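Local coordinates for protein cyclin homolog (Herpesvirus saimiri, PDB 2F2C) that may promote cellular transformation and rapid T-cell proliferation during latent infection, as a viral D-type cyclin homolog that modulates the host cell cycle, at residues 178-183 with 204-209; 50-55 with 75-80. All coordinates share one frame; numbering follows the deposited sequence.

Contact 1 (178-183 with 204-209); sequences STTICK and LTTIET
Thr180 and Thr206 face each other through their hydroxyls, OG1 of Thr180 lying 3.7 Å from OG1 of Thr206. That separation does not make a bond between them, and each oxygen is engaged within its own helix: Thr180 OG1 bonds to the carbonyl oxygen of Ala176 and Thr206 OG1 to that of Gly202, four residues back in both cases. The torsions explain this. With chi1 at -58° in Thr180 and -66° in Thr206, OG1 sits beside the backbone N and opposite the carbonyl carbon, close to the preceding turn, while CG2 takes the position opposite the backbone N. The side chains run by each other with opposite headings. A second touch is looser and apolar: the methyl CG2 of Thr180 comes within 4.4 Å of CB of Thr205, whose own hydroxyl bonds to the Gly201 carbonyl.

Such short side chains allow a near approach of the backbones, with CA of Thr180 and CA of Thr206 7.5 Å apart. Thr206 also packs on Ala176 and Ala177, one turn earlier on the partner helix. At the end of helix 195-208, Thr205 O receives both N and OG1 of Thr209, the hydroxyl at 3.1 Å from that carbonyl oxygen and lifted 39° out of its plane. The helix ends there, Thr209 being the first residue with non-helical phi/psi. The whole is a small-residue helix-helix contact, between consecutive helices 170-184 and 195-208 in the C-terminal half of an all-helical cyclin fold.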
ATOM      1  N   SER A 178       0.825 -14.595  13.196  1.00 69.06           N
ATOM      2  CA  SER A 178      -0.255 -13.634  12.906  1.00 68.78           C
ATOM      3  C   SER A 178      -1.577 -14.037  13.580  1.00 69.29           C
ATOM      4  O   SER A 178      -2.314 -13.176  14.068  1.00 69.15           O
ATOM      5  CB  SER A 178      -0.443 -13.357  11.403  1.00 68.32           C
ATOM      6  OG  SER A 178      -0.573 -14.524  10.623  1.00 66.02           O
ATOM      7  N   THR A 179      -1.853 -15.342  13.636  1.00 69.51           N
ATOM      8  CA  THR A 179      -3.028 -15.832  14.335  1.00 69.97           C
ATOM      9  C   THR A 179      -2.922 -15.421  15.795  1.00 70.56           C
ATOM     10  O   THR A 179      -3.851 -14.829  16.349  1.00 71.24           O
ATOM     11  CB  THR A 179      -3.133 -17.359  14.239  1.00 70.02           C
ATOM     12  OG1 THR A 179      -3.117 -17.762  12.868  1.00 69.25           O
ATOM     13  CG2 THR A 179      -4.503 -17.825  14.733  1.00 70.22           C
ATOM     14  N   THR A 180      -1.778 -15.733  16.401  1.00 70.87           N
ATOM     15  CA  THR A 180      -1.451 -15.331  17.766  1.00 71.17           C
ATOM     16  C   THR A 180      -1.556 -13.810  18.003  1.00 71.24           C
ATOM     17  O   THR A 180      -2.176 -13.361  18.983  1.00 71.30           O
ATOM     18  CB  THR A 180      -0.040 -15.829  18.105  1.00 71.37           C
ATOM     19  OG1 THR A 180       0.010 -17.255  17.960  1.00 71.28           O
ATOM     20  CG2 THR A 180       0.285 -15.585  19.581  1.00 71.52           C
ATOM     21  N   ILE A 181      -0.964 -13.016  17.116  1.00 71.02           N
ATOM     22  CA  ILE A 181      -1.072 -11.562  17.275  1.00 71.11           C
ATOM     23  C   ILE A 181      -2.539 -11.089  17.173  1.00 71.53           C
ATOM     24  O   ILE A 181      -3.024 -10.390  18.077  1.00 71.14           O
ATOM     25  CB  ILE A 181      -0.125 -10.809  16.319  1.00 70.43           C
ATOM     26  CG1 ILE A 181       1.303 -10.895  16.837  1.00 70.25           C
ATOM     27  CG2 ILE A 181      -0.483  -9.378  16.259  1.00 69.73           C
ATOM     28  CD1 ILE A 181       2.336 -10.981  15.741  1.00 70.37           C
ATOM     29  N   CYS A 182      -3.242 -11.513  16.112  1.00 71.73           N
ATOM     30  CA  CYS A 182      -4.649 -11.141  15.917  1.00 72.00           C
ATOM     31  C   CYS A 182      -5.567 -11.496  17.074  1.00 71.87           C
ATOM     32  O   CYS A 182      -6.508 -10.764  17.328  1.00 72.13           O
ATOM     33  CB  CYS A 182      -5.214 -11.721  14.646  1.00 71.73           C
ATOM     34  SG  CYS A 182      -4.607 -10.921  13.158  1.00 75.71           S
ATOM     35  N   LYS A 183      -5.325 -12.592  17.785  1.00 71.80           N
ATOM     36  CA  LYS A 183      -6.195 -12.875  18.932  1.00 71.99           C
ATOM     37  C   LYS A 183      -5.852 -11.996  20.139  1.00 72.10           C
ATOM     38  O   LYS A 183      -6.749 -11.411  20.742  1.00 72.71           O
ATOM     39  CB  LYS A 183      -6.213 -14.352  19.306  1.00 72.21           C
ATOM     40  CG  LYS A 183      -7.104 -15.227  18.407  1.00 73.17           C
ATOM     41  CD  LYS A 183      -7.460 -16.528  19.115  1.00 74.64           C
ATOM     42  CE  LYS A 183      -8.405 -17.397  18.292  1.00 76.02           C
ATOM     43  NZ  LYS A 183      -7.725 -18.218  17.252  1.00 77.69           N
ATOM     44  N   LEU A 204       7.880 -14.586  19.672  1.00 72.22           N
ATOM     45  CA  LEU A 204       8.532 -15.336  20.725  1.00 72.36           C
ATOM     46  C   LEU A 204       7.622 -16.437  21.241  1.00 72.67           C
ATOM     47  O   LEU A 204       8.065 -17.571  21.413  1.00 72.84           O
ATOM     48  CB  LEU A 204       8.972 -14.424  21.865  1.00 72.00           C
ATOM     49  CG  LEU A 204      10.136 -13.489  21.550  1.00 71.87           C
ATOM     50  CD1 LEU A 204      10.164 -12.344  22.552  1.00 71.43           C
ATOM     51  CD2 LEU A 204      11.471 -14.224  21.507  1.00 70.55           C
ATOM     52  N   THR A 205       6.356 -16.094  21.479  1.00 73.00           N
ATOM     53  CA  THR A 205       5.343 -17.047  21.936  1.00 73.25           C
ATOM     54  C   THR A 205       5.286 -18.233  21.000  1.00 73.34           C
ATOM     55  O   THR A 205       5.335 -19.390  21.448  1.00 73.70           O
ATOM     56  CB  THR A 205       3.962 -16.384  21.937  1.00 73.33           C
ATOM     57  OG1 THR A 205       4.065 -15.074  22.504  1.00 74.11           O
ATOM     58  CG2 THR A 205       2.998 -17.133  22.872  1.00 73.53           C
ATOM     59  N   THR A 206       5.181 -17.931  19.707  1.00 72.97           N
ATOM     60  CA  THR A 206       5.092 -18.930  18.666  1.00 73.07           C
ATOM     61  C   THR A 206       6.317 -19.850  18.673  1.00 73.56           C
ATOM     62  O   THR A 206       6.180 -21.067  18.834  1.00 72.90           O
ATOM     63  CB  THR A 206       4.917 -18.222  17.314  1.00 73.17           C
ATOM     64  OG1 THR A 206       3.650 -17.551  17.300  1.00 72.98           O
ATOM     65  CG2 THR A 206       4.827 -19.223  16.164  1.00 71.78           C
ATOM     66  N   ILE A 207       7.504 -19.254  18.532  1.00 74.38           N
ATOM     67  CA  ILE A 207       8.783 -19.992  18.578  1.00 75.49           C
ATOM     68  C   ILE A 207       8.899 -20.959  19.780  1.00 76.65           C
ATOM     69  O   ILE A 207       9.431 -22.070  19.647  1.00 77.09           O
ATOM     70  CB  ILE A 207       9.987 -19.017  18.531  1.00 75.24           C
ATOM     71  CG1 ILE A 207      10.083 -18.331  17.172  1.00 74.89           C
ATOM     72  CG2 ILE A 207      11.291 -19.740  18.805  1.00 74.63           C
ATOM     73  CD1 ILE A 207      10.990 -17.116  17.188  1.00 74.71           C
ATOM     74  N   GLU A 208       8.389 -20.540  20.935  1.00 77.78           N
ATOM     75  CA  GLU A 208       8.314 -21.393  22.115  1.00 79.24           C
ATOM     76  C   GLU A 208       7.386 -22.622  21.929  1.00 80.24           C
ATOM     77  O   GLU A 208       7.886 -23.743  21.788  1.00 80.19           O
ATOM     78  CB  GLU A 208       7.892 -20.555  23.316  1.00 79.46           C
ATOM     79  CG  GLU A 208       8.054 -21.218  24.672  1.00 79.49           C
ATOM     80  CD  GLU A 208       7.286 -20.479  25.747  1.00 80.12           C
ATOM     81  OE1 GLU A 208       7.623 -20.626  26.941  1.00 81.75           O
ATOM     82  OE2 GLU A 208       6.336 -19.746  25.398  1.00 80.41           O
ATOM     83  N   THR A 209       6.061 -22.421  21.924  1.00 81.29           N
ATOM     84  CA  THR A 209       5.120 -23.541  21.724  1.00 82.34           C
ATOM     85  C   THR A 209       5.197 -24.020  20.288  1.00 83.18           C
ATOM     86  O   THR A 209       4.723 -23.348  19.376  1.00 83.61           O
ATOM     87  CB  THR A 209       3.677 -23.154  22.064  1.00 82.15           C
ATOM     88  OG1 THR A 209       3.398 -21.865  21.518  1.00 81.84           O
ATOM     89  CG2 THR A 209       3.501 -22.965  23.584  1.00 82.71           C
TER

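Contact 2 (50-55 with 75-80); sequences DNRTIL and LSVSIL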
ATOM      1  N   ASP A  50     -14.607  -3.041  28.923  1.00 73.51           N
ATOM      2  CA  ASP A  50     -15.305  -4.322  28.873  1.00 73.31           C
ATOM      3  C   ASP A  50     -16.108  -4.440  27.580  1.00 72.54           C
ATOM      4  O   ASP A  50     -16.070  -5.485  26.946  1.00 72.92           O
ATOM      5  CB  ASP A  50     -16.207  -4.533  30.092  1.00 73.50           C
ATOM      6  CG  ASP A  50     -15.469  -4.362  31.419  1.00 75.16           C
ATOM      7  OD1 ASP A  50     -16.098  -4.607  32.485  1.00 78.64           O
ATOM      8  OD2 ASP A  50     -14.279  -3.980  31.508  1.00 76.12           O
ATOM      9  N   ASN A  51     -16.807  -3.375  27.179  1.00 71.50           N
ATOM     10  CA  ASN A  51     -17.522  -3.374  25.894  1.00 70.45           C
ATOM     11  C   ASN A  51     -16.582  -3.633  24.740  1.00 69.69           C
ATOM     12  O   ASN A  51     -16.880  -4.437  23.867  1.00 69.51           O
ATOM     13  CB  ASN A  51     -18.254  -2.063  25.630  1.00 70.38           C
ATOM     14  CG  ASN A  51     -19.149  -1.658  26.763  1.00 70.76           C
ATOM     15  OD1 ASN A  51     -18.681  -1.185  27.798  1.00 71.43           O
ATOM     16  ND2 ASN A  51     -20.450  -1.813  26.569  1.00 70.91           N
ATOM     17  N   ARG A  52     -15.445  -2.947  24.738  1.00 69.05           N
ATOM     18  CA  ARG A  52     -14.448  -3.145  23.697  1.00 68.57           C
ATOM     19  C   ARG A  52     -14.145  -4.639  23.461  1.00 68.60           C
ATOM     20  O   ARG A  52     -14.191  -5.105  22.314  1.00 68.46           O
ATOM     21  CB  ARG A  52     -13.173  -2.370  24.023  1.00 68.55           C
ATOM     22  CG  ARG A  52     -12.171  -2.285  22.875  1.00 68.45           C
ATOM     23  CD  ARG A  52     -10.929  -1.511  23.236  1.00 67.88           C
ATOM     24  NE  ARG A  52      -9.889  -1.581  22.214  1.00 65.79           N
ATOM     25  CZ  ARG A  52      -8.802  -2.340  22.290  1.00 65.22           C
ATOM     26  NH1 ARG A  52      -8.607  -3.134  23.336  1.00 64.36           N
ATOM     27  NH2 ARG A  52      -7.906  -2.311  21.306  1.00 64.92           N
ATOM     28  N   THR A  53     -13.877  -5.387  24.536  1.00 68.09           N
ATOM     29  CA  THR A  53     -13.482  -6.797  24.411  1.00 67.94           C
ATOM     30  C   THR A  53     -14.515  -7.692  23.701  1.00 67.55           C
ATOM     31  O   THR A  53     -14.144  -8.575  22.918  1.00 67.54           O
ATOM     32  CB  THR A  53     -13.122  -7.415  25.784  1.00 68.24           C
ATOM     33  OG1 THR A  53     -12.374  -6.481  26.572  1.00 69.21           O
ATOM     34  CG2 THR A  53     -12.159  -8.592  25.605  1.00 67.60           C
ATOM     35  N   ILE A  54     -15.798  -7.479  23.991  1.00 66.88           N
ATOM     36  CA  ILE A  54     -16.874  -8.186  23.297  1.00 66.30           C
ATOM     37  C   ILE A  54     -16.896  -7.815  21.786  1.00 66.71           C
ATOM     38  O   ILE A  54     -16.906  -8.691  20.917  1.00 66.56           O
ATOM     39  CB  ILE A  54     -18.229  -7.922  24.012  1.00 65.79           C
ATOM     40  CG1 ILE A  54     -18.235  -8.602  25.400  1.00 65.90           C
ATOM     41  CG2 ILE A  54     -19.380  -8.455  23.201  1.00 65.24           C
ATOM     42  CD1 ILE A  54     -19.111  -7.943  26.467  1.00 62.80           C
ATOM     43  N   LEU A  55     -16.845  -6.519  21.486  1.00 66.73           N
ATOM     44  CA  LEU A  55     -16.973  -6.037  20.128  1.00 66.86           C
ATOM     45  C   LEU A  55     -15.808  -6.473  19.264  1.00 67.39           C
ATOM     46  O   LEU A  55     -15.983  -6.815  18.092  1.00 67.77           O
ATOM     47  CB  LEU A  55     -17.070  -4.527  20.128  1.00 66.64           C
ATOM     48  CG  LEU A  55     -16.946  -3.852  18.774  1.00 66.77           C
ATOM     49  CD1 LEU A  55     -18.213  -4.054  17.964  1.00 66.11           C
ATOM     50  CD2 LEU A  55     -16.641  -2.368  18.997  1.00 67.76           C
ATOM     51  N   LEU A  75      -5.886  -3.615  11.535  1.00 70.55           N
ATOM     52  CA  LEU A  75      -6.147  -2.282  10.994  1.00 70.44           C
ATOM     53  C   LEU A  75      -7.515  -1.808  11.415  1.00 70.54           C
ATOM     54  O   LEU A  75      -7.688  -0.657  11.811  1.00 71.10           O
ATOM     55  CB  LEU A  75      -6.013  -2.273   9.480  1.00 70.23           C
ATOM     56  CG  LEU A  75      -5.831  -0.992   8.671  1.00 70.16           C
ATOM     57  CD1 LEU A  75      -7.150  -0.527   8.164  1.00 70.80           C
ATOM     58  CD2 LEU A  75      -5.139   0.115   9.443  1.00 71.09           C
ATOM     59  N   SER A  76      -8.480  -2.713  11.369  1.00 70.36           N
ATOM     60  CA  SER A  76      -9.832  -2.379  11.772  1.00 70.30           C
ATOM     61  C   SER A  76      -9.917  -2.042  13.272  1.00 69.68           C
ATOM     62  O   SER A  76     -10.811  -1.310  13.676  1.00 69.82           O
ATOM     63  CB  SER A  76     -10.766  -3.533  11.428  1.00 70.40           C
ATOM     64  OG  SER A  76     -10.763  -4.465  12.508  1.00 73.52           O
ATOM     65  N   VAL A  77      -9.006  -2.590  14.084  1.00 69.11           N
ATOM     66  CA  VAL A  77      -8.874  -2.220  15.498  1.00 68.92           C
ATOM     67  C   VAL A  77      -8.282  -0.811  15.641  1.00 69.30           C
ATOM     68  O   VAL A  77      -8.744   0.018  16.431  1.00 69.15           O
ATOM     69  CB  VAL A  77      -7.983  -3.218  16.251  1.00 68.60           C
ATOM     70  CG1 VAL A  77      -7.678  -2.735  17.642  1.00 68.13           C
ATOM     71  CG2 VAL A  77      -8.655  -4.571  16.349  1.00 70.56           C
ATOM     72  N   SER A  78      -7.242  -0.552  14.856  1.00 69.90           N
ATOM     73  CA  SER A  78      -6.591   0.722  14.840  1.00 69.65           C
ATOM     74  C   SER A  78      -7.591   1.795  14.497  1.00 69.56           C
ATOM     75  O   SER A  78      -7.708   2.782  15.235  1.00 69.99           O
ATOM     76  CB  SER A  78      -5.490   0.711  13.813  1.00 69.80           C
ATOM     77  OG  SER A  78      -4.815   1.953  13.847  1.00 72.44           O
ATOM     78  N   ILE A  79      -8.332   1.598  13.402  1.00 69.16           N
ATOM     79  CA  ILE A  79      -9.334   2.580  12.961  1.00 68.66           C
ATOM     80  C   ILE A  79     -10.331   2.857  14.068  1.00 68.80           C
ATOM     81  O   ILE A  79     -10.674   4.012  14.314  1.00 68.18           O
ATOM     82  CB  ILE A  79     -10.074   2.123  11.688  1.00 68.58           C
ATOM     83  CG1 ILE A  79      -9.179   2.229  10.453  1.00 67.41           C
ATOM     84  CG2 ILE A  79     -11.322   2.960  11.453  1.00 68.24           C
ATOM     85  CD1 ILE A  79      -9.797   1.586   9.244  1.00 65.51           C
ATOM     86  N   LEU A  80     -10.769   1.790  14.741  1.00 69.53           N
ATOM     87  CA  LEU A  80     -11.774   1.883  15.809  1.00 69.98           C
ATOM     88  C   LEU A  80     -11.282   2.779  16.932  1.00 70.20           C
ATOM     89  O   LEU A  80     -11.951   3.758  17.262  1.00 70.16           O
ATOM     90  CB  LEU A  80     -12.171   0.502  16.339  1.00 69.92           C
ATOM     91  CG  LEU A  80     -12.910   0.448  17.693  1.00 71.19           C
ATOM     92  CD1 LEU A  80     -14.371   0.910  17.572  1.00 71.91           C
ATOM     93  CD2 LEU A  80     -12.845  -0.938  18.351  1.00 70.17           C
TER
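Leu55 and Leu80 meet tip to tip across two consecutive helices of the N-terminal cyclin domain, 49-65 and 72-83, while Arg52 reaches over beside them. CD2 of Leu55 and CD2 of Leu80 are 4.1 Å apart, a van der Waals touch between single methyl branches. Both leucines adopt the same conformation. In Leu80 the first torsion is 164°, which sets CG opposite the backbone N and sends the branch across the gap, and Leu55 takes the same rotamer from the facing helix. The backbones stay well separated, 9.7 Å between CA of Arg52 and CA of Leu80, so the interface is bridged by side-chain ends. Helix 94-109 completes the apolar setting, Leu55 packing on its Leu94 and Leu80 on its Cys101. Leu80 also touches Leu56, the residue after Leu55 on helix 49-65.

Arg52 makes its contribution by length. The side chain does not set out toward residues 75-80, but it is extended from CG to NE, and this carries the guanidinium to the other side. There NH2 forms a salt bridge with OD2 of Asp81, the residue directly after Leu80, which holds the guanidinium beside Val77. Trp41 and Ala191, both in loops, touch the same arginine. The bridge thus joins the two helices by charge where the leucines join them by hydrophobic packing. Val77 crosses the arginine chain at about a right angle, and its CG1, placed opposite the backbone N by a chi1 of 172°, stands 3.7 Å from Arg52 NH2.

From the N terminus, contact 2 comes first: it closes a loop of 19 residues that holds the rest of helix 49-65 and the start of helix 72-83. The chain then runs through four helices, from 94-109 to 156-162, before contact 1 closes a loop of 20 residues between helices 170-184 and 195-208. The contacts are in series, neither nested nor crossing, and fall in the N-terminal and C-terminal cyclin regions respectively. The centres of contacts 1 and 2 lie about 20 Å apart, and the nearest atoms of contacts 1 and 2 about 7 Å. Links between the regions run nearby: Arg52 touches Ala191, Ser178 and Thr179 touch Lys70, and Lys183 forms a long, weak ion pair with Glu64.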